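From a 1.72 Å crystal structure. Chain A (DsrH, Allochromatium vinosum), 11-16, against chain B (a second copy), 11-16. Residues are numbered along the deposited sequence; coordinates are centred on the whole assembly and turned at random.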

# COMPACT_ATOMS: atom_id res chain seq x y z
N PRO A 11 0.02 10.12 9.87
CA PRO A 11 0.83 9.85 11.05
C PRO A 11 0.12 8.88 12.00
O PRO A 11 0.73 8.36 12.93
CB PRO A 11 1.01 11.24 11.66
CG PRO A 11 -0.28 11.91 11.31
CD PRO A 11 -0.47 11.50 9.86
N PHE A 12 -1.17 8.66 11.76
CA PHE A 12 -1.95 7.75 12.59
C PHE A 12 -1.97 6.37 11.95
O PHE A 12 -2.24 5.36 12.60
CB PHE A 12 -3.38 8.27 12.74
CG PHE A 12 -3.46 9.74 13.04
CD1 PHE A 12 -3.94 10.63 12.09
CD2 PHE A 12 -3.01 10.24 14.26
CE1 PHE A 12 -3.98 12.00 12.35
CE2 PHE A 12 -3.05 11.61 14.53
CZ PHE A 12 -3.54 12.49 13.57
N GLU A 13 -1.66 6.34 10.65
CA GLU A 13 -1.66 5.12 9.87
C GLU A 13 -0.27 4.49 9.73
O GLU A 13 -0.11 3.29 9.91
CB GLU A 13 -2.23 5.41 8.48
CG GLU A 13 -2.26 4.22 7.54
CD GLU A 13 -3.10 3.07 8.07
OE1 GLU A 13 -3.28 2.08 7.33
OE2 GLU A 13 -3.57 3.15 9.22
N ARG A 14 0.72 5.32 9.41
CA ARG A 14 2.09 4.86 9.22
C ARG A 14 3.10 5.54 10.13
O ARG A 14 2.83 6.59 10.72
CB ARG A 14 2.54 5.09 7.77
CG ARG A 14 2.66 3.84 6.92
CD ARG A 14 1.38 3.55 6.18
NE ARG A 14 1.65 2.88 4.90
CZ ARG A 14 0.71 2.58 4.01
NH1 ARG A 14 -0.56 2.87 4.26
NH2 ARG A 14 1.04 1.99 2.87
N ASN A 15 4.29 4.95 10.21
CA ASN A 15 5.38 5.45 11.04
C ASN A 15 6.30 6.41 10.27
O ASN A 15 7.31 6.86 10.80
CB ASN A 15 6.21 4.27 11.54
CG ASN A 15 7.00 3.59 10.44
OD1 ASN A 15 6.53 3.46 9.30
ND2 ASN A 15 8.20 3.13 10.77
N SER A 16 5.93 6.72 9.03
CA SER A 16 6.73 7.58 8.17
C SER A 16 7.06 8.95 8.75
O SER A 16 8.22 9.37 8.72
CB SER A 16 6.02 7.76 6.83
OG SER A 16 5.87 6.51 6.19
N PRO B 11 3.65 -4.33 12.95
CA PRO B 11 3.21 -3.48 14.05
C PRO B 11 4.09 -2.24 14.18
O PRO B 11 3.75 -1.30 14.89
CB PRO B 11 3.32 -4.41 15.26
CG PRO B 11 4.50 -5.26 14.90
CD PRO B 11 4.22 -5.59 13.44
N PHE B 12 5.23 -2.25 13.49
CA PHE B 12 6.15 -1.12 13.54
C PHE B 12 5.88 -0.21 12.35
O PHE B 12 6.26 0.97 12.35
CB PHE B 12 7.59 -1.62 13.48
CG PHE B 12 7.87 -2.78 14.39
CD1 PHE B 12 8.12 -4.04 13.87
CD2 PHE B 12 7.85 -2.62 15.77
CE1 PHE B 12 8.34 -5.13 14.71
CE2 PHE B 12 8.06 -3.71 16.62
CZ PHE B 12 8.31 -4.96 16.09
N GLU B 13 5.21 -0.76 11.35
CA GLU B 13 4.88 -0.04 10.13
C GLU B 13 3.47 0.54 10.13
O GLU B 13 3.28 1.71 9.77
CB GLU B 13 5.03 -0.99 8.94
CG GLU B 13 4.69 -0.39 7.59
CD GLU B 13 5.56 0.81 7.24
OE1 GLU B 13 5.44 1.33 6.12
OE2 GLU B 13 6.36 1.25 8.11
N ARG B 14 2.49 -0.26 10.54
CA ARG B 14 1.09 0.16 10.57
C ARG B 14 0.45 0.06 11.95
O ARG B 14 0.97 -0.61 12.85
CB ARG B 14 0.26 -0.68 9.60
CG ARG B 14 -0.21 0.04 8.35
CD ARG B 14 0.77 -0.15 7.21
NE ARG B 14 0.10 -0.14 5.92
CZ ARG B 14 0.70 -0.35 4.76
NH1 ARG B 14 2.00 -0.60 4.72
NH2 ARG B 14 0.00 -0.34 3.63
N ASN B 15 -0.70 0.71 12.09
CA ASN B 15 -1.46 0.73 13.33
C ASN B 15 -2.49 -0.40 13.41
O ASN B 15 -3.26 -0.48 14.36
CB ASN B 15 -2.19 2.07 13.45
CG ASN B 15 -3.32 2.22 12.44
OD1 ASN B 15 -3.21 1.76 11.30
ND2 ASN B 15 -4.40 2.86 12.86
N SER B 16 -2.48 -1.28 12.41
CA SER B 16 -3.43 -2.38 12.33
C SER B 16 -3.47 -3.30 13.55
O SER B 16 -4.55 -3.59 14.07
CB SER B 16 -3.14 -3.22 11.09
OG SER B 16 -3.27 -2.42 9.92

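The two stretches are related by an exact two-fold axis, so each contact made by chain B has a counterpart with the chains exchanged. They run nearly antiparallel, with end-to-end directions 167° apart. R14(B) lies opposite R14(A), with CA atoms 5.0 Å apart, and E13 of each chain lies opposite N15 of the other. Together the stretches bury 408 Å², most of it on residues 13 to 15.

P11(B) starts the stretch but does not reach the stretch of chain A. It is buried elsewhere in the structure, and residues 11 to 13 have helical backbone angles.

F12(B) takes part through its backbone. Its CA-to-CB bond points away from chain A, and its side chain makes no close contact with the other stretch. The side chain is buried, with chi1 in the m well. Its carbonyl faces the other chain, and F12(B) O lies 3.3 Å from N15(A) ND2.

E13(B) contributes both backbone and side chain. Its carbonyl accepts a weak hydrogen bond from the backbone of N15(A), with N15(A) N to E13(B) O at 3.4 Å and an N-H...O angle of 131°. The same oxygen receives a CA-H...O contact, with R14(A) CA to E13(B) O also at 3.4 Å. One carbonyl therefore meets two successive residues of chain A. The CA-to-CB bond points away, but chi1 in t and chi2 in p bring the carboxylate back to the contact. E13(B) OE2 lies 2.5 Å from N15(A) OD1; the asparagine amide is probably turned over in the model, so the bonding of this close pair is left open. E13(B) OE1 lies 3.8 Å from R14(A) CG and 4.3 Å from R14(A) NE. The latter distance is too long for a salt bridge, but it places negative charge near the arginine.

R14(B) sits at the centre of the contact and meets its own copy. Its CA-to-CB bond points sideways, while the end of the side chain comes nearer to chain A. Chi1, chi2 and chi3 all lie between the usual wells. The flat guanidinium suits this position because it can stack: the two groups have centres 3.0 Å apart and planes at 20°. R14(B) NH2 and R14(A) NH2 are 2.7 Å apart. Both are donors, so this is a close approach of like charges and not a hydrogen bond. The nearby glutamates can partly offset that charge.

N15(B) has its CA-to-CB bond directed toward chain A, with chi1 in p. Its backbone returns the weak hydrogen bond, N15(B) N to E13(A) O at 3.4 Å. A short polar side chain suits this place, where the carboxylate of E13(A) and the carbonyl of F12(A) are both close.

S16(B) ends the stretch. Its side chain makes no contact with the stretch of chain A, and its hydroxyl is hydrogen-bonded elsewhere in the structure.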